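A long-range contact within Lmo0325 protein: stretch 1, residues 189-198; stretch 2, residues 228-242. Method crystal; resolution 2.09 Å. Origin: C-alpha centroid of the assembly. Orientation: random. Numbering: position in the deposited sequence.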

# COMPACT_ATOMS: atom_id res chain seq x y z
N SER A 189 -6.51 17.84 2.25
CA SER A 189 -6.54 16.57 1.56
C SER A 189 -5.82 15.49 2.38
O SER A 189 -6.25 14.34 2.42
CB SER A 189 -6.00 16.70 0.13
OG SER A 189 -4.58 16.69 0.13
N TYR A 190 -4.76 15.86 3.08
CA TYR A 190 -4.11 14.98 4.02
C TYR A 190 -5.13 14.33 4.99
O TYR A 190 -5.08 13.14 5.25
CB TYR A 190 -3.02 15.74 4.79
CG TYR A 190 -2.65 15.04 6.08
CD1 TYR A 190 -2.00 13.82 6.05
CD2 TYR A 190 -2.99 15.57 7.34
CE1 TYR A 190 -1.71 13.14 7.23
CE2 TYR A 190 -2.67 14.91 8.52
CZ TYR A 190 -2.03 13.70 8.46
OH TYR A 190 -1.73 12.96 9.60
N GLU A 191 -6.07 15.11 5.49
CA GLU A 191 -7.02 14.63 6.47
C GLU A 191 -7.92 13.51 5.91
O GLU A 191 -8.33 12.66 6.64
CB GLU A 191 -7.88 15.83 7.00
CG GLU A 191 -7.12 16.74 7.97
CD GLU A 191 -6.76 16.03 9.29
OE1 GLU A 191 -7.46 15.06 9.66
OE2 GLU A 191 -5.77 16.43 9.97
N LYS A 192 -8.25 13.55 4.63
CA LYS A 192 -8.95 12.44 3.95
C LYS A 192 -8.00 11.28 3.70
O LYS A 192 -8.26 10.12 4.05
CB LYS A 192 -9.44 12.91 2.58
CG LYS A 192 -10.22 14.19 2.54
CD LYS A 192 -11.48 14.05 3.38
CE LYS A 192 -12.23 15.36 3.54
NZ LYS A 192 -12.97 15.72 2.30
N TYR A 193 -6.86 11.62 3.12
CA TYR A 193 -6.00 10.62 2.54
C TYR A 193 -5.10 9.88 3.54
O TYR A 193 -4.41 8.95 3.16
CB TYR A 193 -5.13 11.21 1.44
CG TYR A 193 -5.82 11.51 0.14
CD1 TYR A 193 -6.19 10.50 -0.71
CD2 TYR A 193 -6.06 12.83 -0.27
CE1 TYR A 193 -6.82 10.76 -1.92
CE2 TYR A 193 -6.69 13.11 -1.51
CZ TYR A 193 -7.06 12.07 -2.32
OH TYR A 193 -7.68 12.26 -3.53
N ARG A 194 -5.08 10.30 4.80
CA ARG A 194 -4.16 9.69 5.75
C ARG A 194 -4.61 8.26 6.02
O ARG A 194 -3.82 7.49 6.49
CB ARG A 194 -4.07 10.46 7.06
CG ARG A 194 -5.38 10.66 7.80
CD ARG A 194 -5.22 11.70 8.90
NE ARG A 194 -4.65 11.04 10.05
CZ ARG A 194 -5.17 11.03 11.27
NH1 ARG A 194 -6.28 11.71 11.54
NH2 ARG A 194 -4.55 10.36 12.22
N TYR A 195 -5.86 7.93 5.76
CA TYR A 195 -6.32 6.55 5.86
C TYR A 195 -6.19 5.76 4.53
O TYR A 195 -6.66 4.64 4.41
CB TYR A 195 -7.75 6.51 6.44
CG TYR A 195 -7.89 7.25 7.78
CD1 TYR A 195 -8.18 8.61 7.79
CD2 TYR A 195 -7.67 6.61 9.01
CE1 TYR A 195 -8.30 9.32 8.99
CE2 TYR A 195 -7.80 7.30 10.21
CZ TYR A 195 -8.11 8.66 10.18
OH TYR A 195 -8.22 9.41 11.33
N TYR A 196 -5.58 6.36 3.52
CA TYR A 196 -5.38 5.68 2.26
C TYR A 196 -3.93 5.13 2.30
O TYR A 196 -2.96 5.85 2.51
CB TYR A 196 -5.60 6.65 1.10
CG TYR A 196 -5.46 6.11 -0.31
CD1 TYR A 196 -5.95 4.86 -0.68
CD2 TYR A 196 -4.90 6.90 -1.30
CE1 TYR A 196 -5.81 4.39 -1.97
CE2 TYR A 196 -4.75 6.44 -2.58
CZ TYR A 196 -5.21 5.20 -2.92
OH TYR A 196 -5.04 4.79 -4.22
N ASP A 197 -3.79 3.82 2.19
CA ASP A 197 -2.46 3.22 2.28
C ASP A 197 -1.46 3.93 1.39
O ASP A 197 -0.42 4.36 1.87
CB ASP A 197 -2.47 1.68 2.07
CG ASP A 197 -3.00 1.25 0.72
OD1 ASP A 197 -3.44 2.02 -0.14
OD2 ASP A 197 -2.99 0.03 0.53
N ARG A 198 -1.81 4.17 0.14
CA ARG A 198 -0.86 4.82 -0.78
C ARG A 198 -0.68 6.30 -0.48
O ARG A 198 0.42 6.83 -0.62
CB ARG A 198 -1.30 4.60 -2.24
CG ARG A 198 -0.99 3.16 -2.65
CD ARG A 198 -1.65 2.74 -3.93
NE ARG A 198 -1.50 1.31 -4.06
CZ ARG A 198 -2.21 0.53 -4.87
NH1 ARG A 198 -3.09 1.05 -5.69
NH2 ARG A 198 -2.03 -0.79 -4.85
N GLU A 228 5.02 17.26 13.66
CA GLU A 228 3.83 16.70 14.33
C GLU A 228 2.92 16.00 13.30
O GLU A 228 2.29 14.96 13.58
CB GLU A 228 3.15 17.82 15.11
CG GLU A 228 1.77 17.54 15.68
CD GLU A 228 0.94 18.83 16.00
OE1 GLU A 228 1.53 19.93 16.25
OE2 GLU A 228 -0.32 18.73 15.98
N LYS A 229 2.86 16.54 12.08
CA LYS A 229 2.06 15.91 11.03
C LYS A 229 2.69 14.64 10.54
O LYS A 229 2.00 13.70 10.21
CB LYS A 229 1.91 16.80 9.81
CG LYS A 229 1.12 18.07 10.06
CD LYS A 229 -0.36 17.83 10.23
CE LYS A 229 -0.86 18.89 11.21
NZ LYS A 229 -2.29 19.04 11.11
N LEU A 230 4.01 14.65 10.41
CA LEU A 230 4.73 13.45 10.01
C LEU A 230 4.49 12.34 11.07
O LEU A 230 4.24 11.20 10.73
CB LEU A 230 6.20 13.75 9.87
CG LEU A 230 7.08 12.51 9.71
CD1 LEU A 230 6.72 11.78 8.45
CD2 LEU A 230 8.53 12.90 9.63
N LYS A 231 4.57 12.70 12.34
CA LYS A 231 4.29 11.76 13.44
C LYS A 231 2.88 11.21 13.32
O LYS A 231 2.68 9.99 13.29
CB LYS A 231 4.41 12.42 14.80
CG LYS A 231 5.82 12.76 15.23
CD LYS A 231 6.53 11.54 15.79
CE LYS A 231 7.89 11.86 16.43
NZ LYS A 231 8.40 10.64 17.14
N GLU A 232 1.90 12.11 13.20
CA GLU A 232 0.52 11.68 13.08
C GLU A 232 0.28 10.80 11.87
O GLU A 232 -0.36 9.72 11.95
CB GLU A 232 -0.38 12.89 13.02
CG GLU A 232 -1.85 12.56 12.99
CD GLU A 232 -2.70 13.81 12.76
OE1 GLU A 232 -2.84 14.27 11.62
OE2 GLU A 232 -3.19 14.34 13.73
N ALA A 233 0.76 11.25 10.74
CA ALA A 233 0.56 10.51 9.49
C ALA A 233 1.17 9.10 9.60
O ALA A 233 0.54 8.13 9.23
CB ALA A 233 1.19 11.25 8.33
N SER A 234 2.38 9.01 10.15
CA SER A 234 3.11 7.73 10.25
C SER A 234 2.50 6.77 11.30
O SER A 234 2.77 5.58 11.28
CB SER A 234 4.59 7.99 10.53
OG SER A 234 4.78 8.57 11.79
N GLU A 235 1.66 7.31 12.19
CA GLU A 235 1.05 6.54 13.25
C GLU A 235 -0.41 6.34 13.05
O GLU A 235 -1.06 5.75 13.87
CB GLU A 235 1.28 7.24 14.58
CG GLU A 235 2.73 7.14 15.01
CD GLU A 235 3.03 8.00 16.23
OE1 GLU A 235 2.10 8.27 16.98
OE2 GLU A 235 4.19 8.39 16.44
N THR A 236 -0.90 6.75 11.90
CA THR A 236 -2.32 6.74 11.60
C THR A 236 -2.87 5.33 11.61
O THR A 236 -2.31 4.42 11.00
CB THR A 236 -2.61 7.41 10.24
OG1 THR A 236 -2.50 8.84 10.39
CG2 THR A 236 -4.02 7.11 9.81
N SER A 237 -3.94 5.19 12.38
CA SER A 237 -4.68 3.95 12.58
C SER A 237 -3.80 2.74 12.93
O SER A 237 -4.13 1.58 12.56
CB SER A 237 -5.52 3.69 11.34
OG SER A 237 -4.79 2.91 10.43
N GLY A 238 -2.70 3.02 13.64
CA GLY A 238 -1.71 2.02 14.10
C GLY A 238 -1.01 1.28 12.96
O GLY A 238 -0.42 0.23 13.17
N SER A 239 -1.04 1.87 11.76
CA SER A 239 -0.53 1.23 10.53
C SER A 239 0.84 0.57 10.59
O SER A 239 1.91 1.23 10.93
CB SER A 239 -0.47 2.28 9.38
OG SER A 239 -1.78 2.71 9.04
N PHE A 240 0.83 -0.68 10.09
CA PHE A 240 2.10 -1.36 9.86
C PHE A 240 2.89 -0.78 8.71
O PHE A 240 4.11 -0.75 8.80
CB PHE A 240 1.96 -2.87 9.71
CG PHE A 240 1.41 -3.56 10.94
CD1 PHE A 240 1.43 -2.95 12.18
CD2 PHE A 240 0.83 -4.79 10.83
CE1 PHE A 240 0.92 -3.56 13.29
CE2 PHE A 240 0.32 -5.43 11.96
CZ PHE A 240 0.34 -4.79 13.18
N ASN A 241 2.23 -0.22 7.68
CA ASN A 241 2.96 0.07 6.46
C ASN A 241 3.82 1.30 6.55
O ASN A 241 4.53 1.58 5.60
CB ASN A 241 2.04 0.14 5.23
CG ASN A 241 1.35 1.52 5.04
OD1 ASN A 241 1.17 2.30 5.99
ND2 ASN A 241 0.94 1.81 3.80
N SER A 242 3.81 2.02 7.69
CA SER A 242 4.49 3.30 7.76
C SER A 242 5.54 3.33 8.83
O SER A 242 6.03 4.41 9.22
CB SER A 242 3.45 4.42 7.94
OG SER A 242 2.63 4.13 9.03

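The two stretches, at least 38 residues apart in sequence where they touch, bring together two helices running in nearly the same direction, their axes 20° apart and no closer than 11.4 Å. At that separation the gap is bridged mainly by long side chains, and the nearest CA atoms are Arg194 CA and Ala233 CA, 6.1 Å apart.

Tyr190 makes the first reach. Its CA-to-CB bond points toward stretch 2, and the ring carries its hydroxyl across to donate a hydrogen bond from Tyr190 OH to Glu232 OE1 at 2.7 Å, a short distance that suits a carboxylate acceptor. Tyrosine also offers apolar surface: Tyr190 CE1 packs 3.6 Å from Ala233 CB, where the ring meets the small methyl of alanine. One turn back, the aliphatic part of Lys229 adds to this packing, with its CD 4.1 Å from Tyr190 CE2.

Glu191 is exposed. Its OE2 is 4.5 Å from Lys229 NZ, too far for a salt bridge but close enough for electrostatic attraction, and 4.0 Å from the like-charged Glu232 OE1.

Arg194 forms a forked contact: NE and NH2 each donate to Thr236 OG1, both at 3.1 Å, with the oxygen near the guanidinium plane, where the N-H bonds point. Thr236 OG1 in turn donates to Glu232 O at 2.8 Å, so threonine serves as both acceptor and donor. Glu232 CG lies over one guanidinium face, 3.6 Å from Arg194 NH2.

Tyr195 uses the other branch of Thr236: the CG2 methyl sits over its ring face, 4.1 Å from the centroid, in a CH-pi contact.

Beyond the turn spanning Tyr193 to Tyr196, Asp197 contributes its backbone, its O accepting a weak hydrogen bond from Asn241 ND2 at 3.5 Å. The side-chain amide of asparagine can offer an N-H to a carbonyl.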